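Local coordinates for dienelactone hydrolase (Anabaena variabilis, PDB 2O2G), which probably acts as a hydrolase of the dienelactone hydrolase family, built on the alpha/beta-hydrolase fold, at residues L28-G33 and G64-L69; E58-A63 and L213-F218; T35-F40 and P109-L114; H113-Y118 and T138-V143; I70-Q75 and S96-A101. All blocks are in the same frame, centred on the assembly; numbering follows the deposited sequence.

Contact 1 (L28-G33 and G64-L69)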
# COMPACT_ATOMS: atom_id res chain seq x y z
N LEU A 28 -8.59 -7.70 8.27
CA LEU A 28 -9.58 -7.28 7.29
C LEU A 28 -10.73 -6.55 7.91
O LEU A 28 -11.35 -7.04 8.87
CB LEU A 28 -10.13 -8.52 6.57
CG LEU A 28 -11.17 -8.38 5.45
CD1 LEU A 28 -10.66 -7.67 4.18
CD2 LEU A 28 -11.66 -9.79 5.11
N VAL A 29 -11.02 -5.37 7.39
CA VAL A 29 -12.20 -4.61 7.83
C VAL A 29 -13.01 -4.24 6.59
O VAL A 29 -12.45 -3.69 5.66
CB VAL A 29 -11.83 -3.29 8.54
CG1 VAL A 29 -13.08 -2.52 8.90
CG2 VAL A 29 -11.00 -3.54 9.76
N ILE A 30 -14.32 -4.49 6.60
CA ILE A 30 -15.16 -4.16 5.43
C ILE A 30 -16.39 -3.40 5.89
O ILE A 30 -17.35 -4.02 6.36
CB ILE A 30 -15.67 -5.43 4.69
CG1 ILE A 30 -14.51 -6.29 4.21
CG2 ILE A 30 -16.53 -5.02 3.45
CD1 ILE A 30 -14.90 -7.66 3.69
N PRO A 31 -16.35 -2.06 5.82
CA PRO A 31 -17.58 -1.38 6.26
C PRO A 31 -18.79 -1.72 5.40
O PRO A 31 -18.65 -2.03 4.24
CB PRO A 31 -17.25 0.10 6.11
CG PRO A 31 -15.73 0.20 5.99
CD PRO A 31 -15.30 -1.10 5.41
N ASN A 32 -19.98 -1.59 5.97
CA ASN A 32 -21.22 -1.85 5.24
C ASN A 32 -21.28 -0.97 4.00
O ASN A 32 -20.92 0.21 4.05
CB ASN A 32 -22.44 -1.58 6.14
CG ASN A 32 -22.53 -2.55 7.31
OD1 ASN A 32 -21.95 -3.64 7.26
ND2 ASN A 32 -23.26 -2.16 8.36
N GLY A 33 -21.71 -1.55 2.88
CA GLY A 33 -21.81 -0.81 1.63
C GLY A 33 -20.50 -0.49 0.94
O GLY A 33 -20.49 0.29 -0.02
N GLY A 64 -15.62 4.87 4.43
CA GLY A 64 -16.40 3.76 3.85
C GLY A 64 -15.64 2.79 2.95
O GLY A 64 -16.25 2.04 2.19
N LEU A 65 -14.30 2.82 3.03
CA LEU A 65 -13.43 1.91 2.31
C LEU A 65 -13.04 0.73 3.16
O LEU A 65 -12.73 0.90 4.35
CB LEU A 65 -12.13 2.60 1.91
CG LEU A 65 -12.24 3.59 0.74
CD1 LEU A 65 -11.08 4.59 0.76
CD2 LEU A 65 -12.33 2.83 -0.61
N ALA A 66 -13.04 -0.45 2.53
CA ALA A 66 -12.55 -1.66 3.17
C ALA A 66 -11.06 -1.56 3.21
O ALA A 66 -10.46 -0.85 2.39
CB ALA A 66 -12.95 -2.90 2.37
N THR A 67 -10.45 -2.28 4.16
CA THR A 67 -8.97 -2.33 4.26
C THR A 67 -8.44 -3.73 4.62
O THR A 67 -9.10 -4.49 5.33
CB THR A 67 -8.43 -1.34 5.33
OG1 THR A 67 -8.91 -1.70 6.64
CG2 THR A 67 -8.86 0.09 5.00
N LEU A 68 -7.27 -4.06 4.09
CA LEU A 68 -6.52 -5.29 4.44
C LEU A 68 -5.09 -4.88 4.78
O LEU A 68 -4.34 -4.45 3.92
CB LEU A 68 -6.53 -6.32 3.33
CG LEU A 68 -5.70 -7.59 3.61
CD1 LEU A 68 -6.20 -8.28 4.90
CD2 LEU A 68 -5.74 -8.51 2.40
N LEU A 69 -4.77 -4.94 6.07
CA LEU A 69 -3.45 -4.69 6.58
C LEU A 69 -2.86 -6.08 6.70
O LEU A 69 -3.40 -6.91 7.41
CB LEU A 69 -3.55 -4.01 7.93
CG LEU A 69 -4.02 -2.55 7.84
CD1 LEU A 69 -4.71 -2.15 9.12
CD2 LEU A 69 -2.86 -1.66 7.54
O HOH W 1 -19.21 1.86 2.81

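Contact 2 (E58-A63 and L213-F218)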
# COMPACT_ATOMS: atom_id res chain seq x y z
N GLU A 58 -7.88 3.37 9.58
CA GLU A 58 -9.06 3.82 10.32
C GLU A 58 -9.68 5.03 9.64
O GLU A 58 -10.88 5.23 9.71
CB GLU A 58 -8.67 4.09 11.78
CG GLU A 58 -8.40 2.76 12.51
CD GLU A 58 -7.48 2.81 13.76
OE1 GLU A 58 -6.81 3.85 14.02
OE2 GLU A 58 -7.39 1.76 14.46
N VAL A 59 -8.86 5.85 9.00
CA VAL A 59 -9.39 7.02 8.27
C VAL A 59 -10.12 6.57 7.00
O VAL A 59 -11.23 7.02 6.73
CB VAL A 59 -8.27 8.04 7.93
CG1 VAL A 59 -8.82 9.20 7.13
CG2 VAL A 59 -7.65 8.56 9.20
N LEU A 60 -9.54 5.62 6.27
CA LEU A 60 -10.17 5.06 5.07
C LEU A 60 -11.49 4.36 5.44
O LEU A 60 -12.53 4.55 4.80
CB LEU A 60 -9.22 4.07 4.35
CG LEU A 60 -7.86 4.65 3.93
CD1 LEU A 60 -6.96 3.57 3.32
CD2 LEU A 60 -8.02 5.78 2.94
N GLN A 61 -11.45 3.55 6.49
CA GLN A 61 -12.68 2.87 6.97
C GLN A 61 -13.80 3.86 7.25
O GLN A 61 -14.96 3.62 6.93
CB GLN A 61 -12.38 2.08 8.23
CG GLN A 61 -11.47 0.86 8.03
CD GLN A 61 -10.81 0.42 9.31
OE1 GLN A 61 -11.29 0.72 10.41
NE2 GLN A 61 -9.70 -0.28 9.19
N GLN A 62 -13.47 4.96 7.92
CA GLN A 62 -14.42 6.01 8.26
C GLN A 62 -15.04 6.66 7.02
O GLN A 62 -16.15 7.15 7.07
CB GLN A 62 -13.74 7.08 9.13
CG GLN A 62 -13.58 6.67 10.63
CD GLN A 62 -12.69 7.62 11.48
OE1 GLN A 62 -12.07 8.57 10.97
NE2 GLN A 62 -12.63 7.34 12.78
N ALA A 63 -14.30 6.68 5.90
CA ALA A 63 -14.83 7.20 4.67
C ALA A 63 -15.65 6.12 3.94
O ALA A 63 -16.28 6.41 2.94
CB ALA A 63 -13.70 7.75 3.80
N LEU A 213 -5.43 12.72 1.97
CA LEU A 213 -5.10 12.64 0.54
C LEU A 213 -5.33 11.27 -0.04
O LEU A 213 -5.81 11.14 -1.17
CB LEU A 213 -3.63 13.04 0.32
CG LEU A 213 -3.35 14.52 0.64
CD1 LEU A 213 -1.89 14.77 0.99
CD2 LEU A 213 -3.81 15.37 -0.52
N ALA A 214 -4.98 10.24 0.73
CA ALA A 214 -5.18 8.87 0.30
C ALA A 214 -6.69 8.57 0.21
O ALA A 214 -7.14 8.02 -0.77
CB ALA A 214 -4.45 7.88 1.26
N SER A 215 -7.46 8.95 1.22
CA SER A 215 -8.89 8.76 1.18
C SER A 215 -9.53 9.39 -0.07
O SER A 215 -10.30 8.73 -0.78
CB SER A 215 -9.55 9.34 2.42
OG SER A 215 -10.93 9.08 2.38
N GLU A 216 -9.23 10.66 -0.35
CA GLU A 216 -9.76 11.34 -1.56
C GLU A 216 -9.45 10.56 -2.83
O GLU A 216 -10.30 10.39 -3.71
CB GLU A 216 -9.16 12.76 -1.69
CG GLU A 216 -9.83 13.68 -0.70
CD GLU A 216 -9.14 15.01 -0.55
OE1 GLU A 216 -7.93 15.11 -0.84
OE2 GLU A 216 -9.84 15.95 -0.12
N TRP A 217 -8.22 10.07 -2.91
CA TRP A 217 -7.78 9.33 -4.08
C TRP A 217 -8.51 8.02 -4.25
O TRP A 217 -9.03 7.73 -5.35
CB TRP A 217 -6.27 9.08 -4.02
CG TRP A 217 -5.63 8.64 -5.30
CD1 TRP A 217 -5.27 7.37 -5.64
CD2 TRP A 217 -5.18 9.47 -6.38
NE1 TRP A 217 -4.69 7.35 -6.86
CE2 TRP A 217 -4.60 8.63 -7.34
CE3 TRP A 217 -5.22 10.85 -6.62
CZ2 TRP A 217 -4.04 9.11 -8.54
CZ3 TRP A 217 -4.69 11.34 -7.79
CH2 TRP A 217 -4.08 10.46 -8.75
N PHE A 218 -8.54 7.22 -3.19
CA PHE A 218 -9.18 5.89 -3.24
C PHE A 218 -10.68 6.01 -3.44
O PHE A 218 -11.29 5.22 -4.17
CB PHE A 218 -8.85 5.09 -1.96
CG PHE A 218 -7.41 4.66 -1.87
CD1 PHE A 218 -6.80 4.01 -2.92
CD2 PHE A 218 -6.68 4.86 -0.71
CE1 PHE A 218 -5.52 3.56 -2.81
CE2 PHE A 218 -5.38 4.39 -0.61
CZ PHE A 218 -4.80 3.78 -1.66

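Contact 3 (T35-F40 and P109-L114)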
# COMPACT_ATOMS: atom_id res chain seq x y z
N THR A 35 -17.39 -0.55 -1.54
CA THR A 35 -17.15 -0.89 -2.94
C THR A 35 -15.64 -1.03 -3.27
O THR A 35 -15.29 -1.71 -4.23
CB THR A 35 -17.75 0.17 -3.88
OG1 THR A 35 -17.03 1.40 -3.75
CG2 THR A 35 -19.21 0.42 -3.53
N GLY A 36 -14.76 -0.42 -2.48
CA GLY A 36 -13.32 -0.50 -2.70
C GLY A 36 -12.61 -1.09 -1.51
O GLY A 36 -13.14 -1.02 -0.38
N ILE A 37 -11.45 -1.71 -1.76
CA ILE A 37 -10.63 -2.21 -0.68
C ILE A 37 -9.19 -1.78 -0.93
O ILE A 37 -8.67 -1.87 -2.06
CB ILE A 37 -10.73 -3.73 -0.49
CG1 ILE A 37 -10.05 -4.14 0.83
CG2 ILE A 37 -10.17 -4.48 -1.68
CD1 ILE A 37 -10.41 -5.53 1.31
N VAL A 38 -8.56 -1.30 0.14
CA VAL A 38 -7.18 -0.87 0.11
C VAL A 38 -6.27 -1.89 0.79
O VAL A 38 -6.36 -2.13 2.01
CB VAL A 38 -7.05 0.48 0.78
CG1 VAL A 38 -5.59 0.95 0.77
CG2 VAL A 38 -7.98 1.49 0.09
N LEU A 39 -5.39 -2.48 0.00
CA LEU A 39 -4.40 -3.40 0.50
C LEU A 39 -3.13 -2.61 0.83
O LEU A 39 -2.60 -1.88 -0.02
CB LEU A 39 -4.12 -4.47 -0.54
CG LEU A 39 -3.13 -5.60 -0.20
CD1 LEU A 39 -3.48 -6.48 0.97
CD2 LEU A 39 -3.04 -6.47 -1.41
N PHE A 40 -2.66 -2.75 2.07
CA PHE A 40 -1.47 -2.03 2.56
C PHE A 40 -0.17 -2.80 2.48
O PHE A 40 -0.12 -3.91 2.94
CB PHE A 40 -1.65 -1.66 4.03
CG PHE A 40 -2.57 -0.54 4.27
CD1 PHE A 40 -3.93 -0.70 4.10
CD2 PHE A 40 -2.09 0.69 4.72
CE1 PHE A 40 -4.79 0.35 4.33
CE2 PHE A 40 -2.96 1.73 4.98
CZ PHE A 40 -4.30 1.57 4.77
N PRO A 109 -15.04 -15.12 -1.57
CA PRO A 109 -16.41 -14.59 -1.77
C PRO A 109 -16.77 -13.37 -0.96
O PRO A 109 -17.59 -12.58 -1.42
CB PRO A 109 -17.31 -15.76 -1.42
CG PRO A 109 -16.41 -16.98 -1.45
CD PRO A 109 -15.04 -16.53 -1.14
N ASP A 110 -16.15 -13.18 0.22
CA ASP A 110 -16.42 -12.00 1.06
C ASP A 110 -15.89 -10.69 0.48
O ASP A 110 -16.37 -9.60 0.82
CB ASP A 110 -15.78 -12.17 2.44
CG ASP A 110 -16.42 -13.26 3.26
OD1 ASP A 110 -17.54 -13.68 2.94
OD2 ASP A 110 -15.75 -13.71 4.23
N THR A 111 -14.87 -10.77 -0.37
CA THR A 111 -14.27 -9.56 -0.94
C THR A 111 -14.21 -9.46 -2.45
O THR A 111 -13.76 -8.44 -2.97
CB THR A 111 -12.81 -9.42 -0.45
OG1 THR A 111 -12.07 -10.61 -0.82
CG2 THR A 111 -12.80 -9.23 1.05
N GLN A 112 -14.70 -10.49 -3.15
CA GLN A 112 -14.60 -10.55 -4.63
C GLN A 112 -15.16 -9.35 -5.39
O GLN A 112 -14.70 -9.00 -6.48
CB GLN A 112 -15.25 -11.85 -5.15
CG GLN A 112 -16.73 -12.05 -4.79
CD GLN A 112 -17.23 -13.42 -5.17
OE1 GLN A 112 -16.44 -14.29 -5.51
NE2 GLN A 112 -18.52 -13.62 -5.09
N HIS A 113 -16.17 -8.72 -4.80
CA HIS A 113 -16.82 -7.56 -5.37
C HIS A 113 -16.06 -6.26 -5.13
O HIS A 113 -16.43 -5.23 -5.69
CB HIS A 113 -18.20 -7.40 -4.74
CG HIS A 113 -18.17 -7.07 -3.28
ND1 HIS A 113 -17.85 -8.00 -2.31
CD2 HIS A 113 -18.47 -5.92 -2.61
CE1 HIS A 113 -17.95 -7.44 -1.11
NE2 HIS A 113 -18.31 -6.18 -1.27
N LEU A 114 -15.01 -6.28 -4.29
CA LEU A 114 -14.34 -5.04 -3.96
C LEU A 114 -13.25 -4.63 -4.95
O LEU A 114 -12.46 -5.46 -5.40
CB LEU A 114 -13.77 -5.13 -2.54
CG LEU A 114 -14.81 -5.32 -1.42
CD1 LEU A 114 -14.12 -5.76 -0.14
CD2 LEU A 114 -15.66 -4.06 -1.18

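Contact 4 (H113-Y118 and T138-V143). With SO4 (sulfate ion), chain C.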
# COMPACT_ATOMS: atom_id res chain seq x y z
N HIS A 113 -16.17 -8.72 -4.80
CA HIS A 113 -16.82 -7.56 -5.37
C HIS A 113 -16.06 -6.26 -5.13
O HIS A 113 -16.43 -5.23 -5.69
CB HIS A 113 -18.20 -7.40 -4.74
CG HIS A 113 -18.17 -7.07 -3.28
ND1 HIS A 113 -17.85 -8.00 -2.31
CD2 HIS A 113 -18.47 -5.92 -2.61
CE1 HIS A 113 -17.95 -7.44 -1.11
NE2 HIS A 113 -18.31 -6.18 -1.27
N LEU A 114 -15.01 -6.28 -4.29
CA LEU A 114 -14.34 -5.04 -3.96
C LEU A 114 -13.25 -4.63 -4.95
O LEU A 114 -12.46 -5.46 -5.40
CB LEU A 114 -13.77 -5.13 -2.54
CG LEU A 114 -14.81 -5.32 -1.42
CD1 LEU A 114 -14.12 -5.76 -0.14
CD2 LEU A 114 -15.66 -4.06 -1.18
N LYS A 115 -13.21 -3.34 -5.28
CA LYS A 115 -12.16 -2.82 -6.17
C LYS A 115 -10.86 -2.61 -5.39
O LYS A 115 -10.79 -1.81 -4.43
CB LYS A 115 -12.58 -1.57 -6.94
CG LYS A 115 -13.50 -1.87 -8.14
CD LYS A 115 -14.88 -2.23 -7.77
CE LYS A 115 -15.67 -2.78 -8.96
NZ LYS A 115 -15.57 -1.92 -10.15
N VAL A 116 -9.81 -3.29 -5.83
CA VAL A 116 -8.56 -3.24 -5.11
C VAL A 116 -7.71 -2.03 -5.42
O VAL A 116 -7.50 -1.69 -6.58
CB VAL A 116 -7.71 -4.50 -5.31
CG1 VAL A 116 -6.36 -4.37 -4.58
CG2 VAL A 116 -8.45 -5.76 -4.80
N GLY A 117 -7.22 -1.41 -4.35
CA GLY A 117 -6.24 -0.32 -4.44
C GLY A 117 -5.07 -0.66 -3.51
O GLY A 117 -5.23 -1.41 -2.56
N TYR A 118 -3.91 -0.06 -3.75
CA TYR A 118 -2.76 -0.31 -2.90
C TYR A 118 -2.29 0.95 -2.18
O TYR A 118 -2.29 2.09 -2.77
CB TYR A 118 -1.55 -0.83 -3.69
CG TYR A 118 -1.64 -2.18 -4.40
CD1 TYR A 118 -2.47 -3.19 -3.98
CD2 TYR A 118 -0.77 -2.44 -5.44
CE1 TYR A 118 -2.48 -4.41 -4.64
CE2 TYR A 118 -0.75 -3.66 -6.08
CZ TYR A 118 -1.59 -4.64 -5.69
OH TYR A 118 -1.53 -5.82 -6.39
N THR A 138 -6.97 -5.57 -12.46
CA THR A 138 -7.48 -5.75 -11.10
C THR A 138 -7.21 -4.58 -10.17
O THR A 138 -8.06 -4.24 -9.34
CB THR A 138 -6.89 -7.06 -10.50
OG1 THR A 138 -7.21 -8.15 -11.37
CG2 THR A 138 -7.42 -7.38 -9.09
N VAL A 139 -6.03 -3.97 -10.26
CA VAL A 139 -5.65 -2.91 -9.33
C VAL A 139 -6.05 -1.59 -9.95
O VAL A 139 -5.60 -1.26 -11.05
CB VAL A 139 -4.15 -2.92 -9.04
CG1 VAL A 139 -3.82 -1.84 -7.98
CG2 VAL A 139 -3.70 -4.33 -8.60
N GLN A 140 -6.92 -0.88 -9.25
CA GLN A 140 -7.54 0.36 -9.72
C GLN A 140 -6.98 1.67 -9.20
O GLN A 140 -7.39 2.76 -9.66
CB GLN A 140 -9.05 0.34 -9.44
CG GLN A 140 -9.80 -0.78 -10.17
CD GLN A 140 -11.31 -0.57 -10.30
OE1 GLN A 140 -11.99 -1.46 -10.82
NE2 GLN A 140 -11.85 0.60 -9.86
N ALA A 141 -6.03 1.59 -8.26
CA ALA A 141 -5.40 2.79 -7.70
C ALA A 141 -4.23 2.42 -6.82
O ALA A 141 -4.19 1.35 -6.21
CB ALA A 141 -6.42 3.65 -6.89
N VAL A 142 -3.25 3.32 -6.76
CA VAL A 142 -2.08 3.13 -5.92
C VAL A 142 -1.70 4.47 -5.29
O VAL A 142 -1.75 5.49 -5.94
CB VAL A 142 -0.84 2.59 -6.71
CG1 VAL A 142 0.43 2.55 -5.80
CG2 VAL A 142 -1.12 1.22 -7.31
N VAL A 143 -1.36 4.44 -4.01
CA VAL A 143 -0.85 5.60 -3.29
C VAL A 143 0.49 5.12 -2.70
O VAL A 143 0.56 4.06 -2.07
CB VAL A 143 -1.77 6.07 -2.17
CG1 VAL A 143 -1.11 7.21 -1.36
CG2 VAL A 143 -3.09 6.52 -2.71
S SO4 C . -5.06 -8.65 -14.20
O1 SO4 C . -6.13 -9.65 -14.37
O2 SO4 C . -3.83 -9.38 -14.04
O3 SO4 C . -5.43 -7.84 -13.04
O4 SO4 C . -4.96 -7.80 -15.39
O HOH W 2 -10.00 -5.21 -7.80

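Contact 5 (I70-Q75 and S96-A101)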
# COMPACT_ATOMS: atom_id res chain seq x y z
N ILE A 70 -1.77 -6.32 5.99
CA ILE A 70 -1.13 -7.63 5.92
C ILE A 70 0.36 -7.65 6.27
O ILE A 70 1.07 -6.67 6.12
CB ILE A 70 -1.36 -8.15 4.49
CG1 ILE A 70 -1.29 -9.66 4.45
CG2 ILE A 70 -0.47 -7.45 3.44
CD1 ILE A 70 -1.92 -10.20 3.23
N ASP A 71 0.83 -8.78 6.77
CA ASP A 71 2.24 -8.98 6.94
C ASP A 71 2.68 -9.57 5.60
O ASP A 71 2.18 -10.61 5.17
CB ASP A 71 2.55 -9.98 8.07
CG ASP A 71 2.33 -9.39 9.46
OD1 ASP A 71 2.41 -8.15 9.62
OD2 ASP A 71 2.11 -10.19 10.38
N LEU A 72 3.62 -8.92 4.93
CA LEU A 72 4.13 -9.46 3.68
C LEU A 72 5.04 -10.65 3.90
O LEU A 72 5.26 -11.44 2.97
CB LEU A 72 4.82 -8.37 2.86
CG LEU A 72 3.77 -7.37 2.32
CD1 LEU A 72 4.47 -6.24 1.59
CD2 LEU A 72 2.76 -8.01 1.40
N LEU A 73 5.59 -10.78 5.10
CA LEU A 73 6.41 -11.93 5.40
C LEU A 73 5.67 -12.84 6.38
O LEU A 73 4.79 -12.36 7.14
CB LEU A 73 7.75 -11.53 6.01
CG LEU A 73 8.60 -10.55 5.21
CD1 LEU A 73 9.88 -10.25 5.99
CD2 LEU A 73 8.93 -11.10 3.85
N THR A 74 6.01 -14.13 6.37
CA THR A 74 5.42 -15.04 7.33
C THR A 74 6.02 -14.75 8.67
O THR A 74 7.06 -14.09 8.79
CB THR A 74 5.69 -16.55 7.04
OG1 THR A 74 7.09 -16.80 7.15
CG2 THR A 74 5.18 -16.95 5.68
N GLN A 75 5.35 -15.23 9.70
CA GLN A 75 5.81 -15.10 11.06
C GLN A 75 7.27 -15.67 11.21
O GLN A 75 8.15 -15.06 11.83
CB GLN A 75 4.84 -15.90 11.91
CG GLN A 75 5.13 -16.01 13.37
CD GLN A 75 4.07 -16.85 14.06
OE1 GLN A 75 2.85 -16.62 13.92
NE2 GLN A 75 4.52 -17.85 14.80
N SER A 96 5.61 -9.96 -5.03
CA SER A 96 4.93 -11.21 -5.31
C SER A 96 3.95 -11.49 -4.19
O SER A 96 2.89 -12.03 -4.42
CB SER A 96 5.90 -12.39 -5.45
OG SER A 96 6.38 -12.80 -4.17
N ARG A 97 4.32 -11.15 -2.97
CA ARG A 97 3.42 -11.38 -1.83
C ARG A 97 2.19 -10.53 -1.94
O ARG A 97 1.09 -10.98 -1.67
CB ARG A 97 4.17 -11.13 -0.50
CG ARG A 97 5.32 -12.10 -0.28
CD ARG A 97 4.74 -13.47 0.02
NE ARG A 97 5.72 -14.51 0.08
CZ ARG A 97 6.53 -14.71 1.11
NH1 ARG A 97 6.47 -13.94 2.18
NH2 ARG A 97 7.40 -15.69 1.05
N LEU A 98 2.37 -9.30 -2.37
CA LEU A 98 1.24 -8.37 -2.58
C LEU A 98 0.33 -8.87 -3.73
O LEU A 98 -0.89 -8.84 -3.62
CB LEU A 98 1.78 -6.99 -2.86
CG LEU A 98 0.90 -5.78 -2.63
CD1 LEU A 98 0.27 -5.81 -1.23
CD2 LEU A 98 1.78 -4.56 -2.81
N VAL A 99 0.94 -9.37 -4.81
CA VAL A 99 0.18 -9.94 -5.94
C VAL A 99 -0.65 -11.12 -5.39
O VAL A 99 -1.81 -11.25 -5.76
CB VAL A 99 1.12 -10.43 -7.09
CG1 VAL A 99 0.40 -11.29 -8.12
CG2 VAL A 99 1.79 -9.24 -7.77
N GLY A 100 -0.02 -11.97 -4.56
CA GLY A 100 -0.69 -13.13 -3.91
C GLY A 100 -1.88 -12.70 -3.06
O GLY A 100 -2.97 -13.29 -3.17
N ALA A 101 -1.69 -11.69 -2.22
CA ALA A 101 -2.80 -11.13 -1.43
C ALA A 101 -3.92 -10.53 -2.28
O ALA A 101 -5.10 -10.57 -1.90
CB ALA A 101 -2.29 -10.09 -0.44

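Contact 1 (L28-G33 and G64-L69)
L28 and V29, closing strand 22-29, run antiparallel to T67 and L68 of strand 66-70, with V29 and T67 a hydrogen-bonded pair and L28 and L68 the non-hydrogen-bonded pair beside it. In the mixed sheet of the alpha/beta-hydrolase fold this is the changeover, because strand 66-70 has the parallel strand 36-41 as its other neighbour. V29 N reaches T67 O at 3.0 Å in a nearly straight bond (171° at the hydrogen), and T67 N returns a bond to V29 O at 2.9 Å. Both residues are beta-branched, which suits extended backbone, and their side chains lie alongside one another. T67 OG1 sits between its own backbone N and carbonyl carbon (chi1 63°), 3.8 Å from V29 CB, and its hydroxyl is satisfied by NE2 of Q61 on helix 51-63. On the face bearing the leucines, L28 CB and L68 CD1 meet at 4.3 Å. Beyond I30 and A66 the regular pairing stops. P31, having no N-H to offer a neighbouring strand, instead lays its ring CD 3.4 Å from L65 O, a buried oxygen left without a polar partner. G64 is the first residue to leave helical angles after helix 51-63, in a Schellman motif; at its positive phi of 102° a side chain would jam against the preceding carbonyl. A water bridges the two segments, donating to N32 O at 2.7 Å and to G64 O at 3.0 Å.

Contact 2 (E58-A63 and L213-F218)
L60 of helix 51-63 reaches across to S215 of helix 206-221, joining the first and last helices of the chain, which in this alpha/beta-hydrolase fold pack side by side against the same face of the central sheet. The axes of the two short helical segments pass 9.5 Å apart, with their N-to-C directions 42° from each other. The apolar part of the contact rests chiefly on one methyl. L60 CG lies beside its own backbone N (chi1 -58°), and the two branches beyond it divide the work: CD1 goes to V38 and F40 of the sheet, while CD2 goes to the other helix. There L60 CD2 settles against backbone, 3.6 Å from S215 CA, and also approaches the edge of the F218 ring, 4.0 Å from CD2 of that phenylalanine and near the ring plane. A forked side chain is well matched to a place between helix and strands, and the small residues A214 and S215 let its tip come down onto the opposing helix. F218 itself turns to the sheet, touching V38, A141 and V143, so that leucine and phenylalanine both pack on V38. The polar side is slight, and the two segments exchange no hydrogen bond. S215 holds its hydroxyl anti to the backbone N (chi1 -177°), where OG meets the methyl CB of A63 at 3.4 Å.

Contact 3 (T35-F40 and P109-L114)
I37 and L114 supply the apolar core of this contact, their side chains crossing at about a right angle. I37 CG2 rests 3.8 Å from L114 CB, and I37 CD1 meets L114 CD1 at 4.0 Å. The torsion that sets I37 CG1 anti to the backbone N (chi1 -169°) leaves CG2 between N and the carbonyl carbon, facing the leucine. Isoleucine suits the spot, being beta-branched for a strand yet long enough for CD1 to approach T111 CG2 at 4.4 Å. The other methyl of L114, CD2, turns back over the chain, 3.7 Å from T35 C. Backbone meets backbone in a CA-H...O contact, L114 CA to T35 O at 3.5 Å (140° at the hydrogen). The polar bonds do not join the two segments: L114 N donates to T111 O at 2.8 Å, closing a type I turn, and the hydroxyl of buried T111 goes to L105 O of helix 91-107, tying the turn to that helix. Next along, K115 bonds through its backbone to T35 and I37. The turn is thus the final step of a beta-alpha-beta crossover, in which the chain leaves strand 66-70, passes over strand 36-41 and enters strand 115-121, as expected of the alpha/beta-hydrolase fold.

Contact 4 (H113-Y118 and T138-V143)
V139 sets its CG1 methyl over the centre of the Y118 ring, 4.0 Å from the centroid and only 10° off the ring normal, a CH-pi contact between neighbouring parallel strands. The strands are the two arms of the beta-alpha-beta unit 115-121, 123-134, 139-145. V139's second methyl, CG2, reaches the phenol end, 3.4 Å from Y118 OH, and that hydroxyl is hydrogen-bonded to T102 of helix 91-107. Tyrosine fits because its ring fills the apolar layer while its OH reaches a polar partner. Three backbone bonds join the strands: Q140 N to V116 O, Y118 N to A141 O and V143 N to Y118 O, each 2.8 Å; the Y118 donor is tilted 25° from the carbonyl plane of A141. G117 CA makes a CA-H...O contact with A141 O at 3.2 Å. At the more open end, the aliphatic part of K115 lies against the Q140 amide, K115 CG 3.3 Å from Q140 CD, and that amide's NE2 bonds to Y221 O. A sulfate, probably from the crystallisation liquor, accepts a weak bond from T138 N and is also hydrogen-bonded to E137 N. Between the segments a water accepts from V116 N at 2.8 Å and donates to T138 O at 2.7 Å.

Contact 5 (I70-Q75 and S96-A101)
R97 starts with CG beside its own backbone N (chi1 -64°) and then turns at chi2 (-71°), a bend that brings CD alongside L72 O. The two side chains slide past each other in opposite directions. R97 CG comes to 3.3 Å from L72 O, and the guanidinium beyond it donates from NH1 to the same oxygen at 2.9 Å, with 149° at the hydrogen. The oxygen lies close to the guanidinium plane and the donor lies in the carbonyl plane, so flat groups meet edge on. NH1 also forms a salt bridge to E77, whose OE1 accepts the backbone N-H of T74, the N-cap of helix 75-84. Arginine suits this buried place because a single cation can bond to a carbonyl and to a carboxylate at once, and the negative partner probably offsets the cost of burying its charge. Segment 70-75 runs from the last residue of strand 66-70 through the loop at its carboxy end to the start of helix 75-84, on the side of the sheet where alpha/beta-hydrolases carry their catalytic loops. The rest of the contact is apolar. The forked L72 brings CD2 against R97 CB at 3.9 Å and L98 CD1 at 4.2 Å. At the strand end of the segment I70 CD1 touches the CB of A101 at 3.7 Å, the small alanine letting helix and strand come close.

In the fold
Contacts 1, 3 and 4 all reach one sheet: contact 3 is centred about 7 Å from contact 1 and about 8 Å from contact 4, joined by backbone bonds such as A66 N to G36 O and I37 N to K115 O. Contacts 2 and 5 are on opposite sides of the chain's centre, about 22 Å apart centre to centre; strand 36-41 lies between, V38 and F40 meeting L60 while L39 meets I70, L98 and A101. F218 of contact 2, Y118 of contact 4 and L72 of contact 5 all lie near, without touching, a probable nucleophile elbow around S122, which with H199 and D171 has the geometry of a catalytic triad.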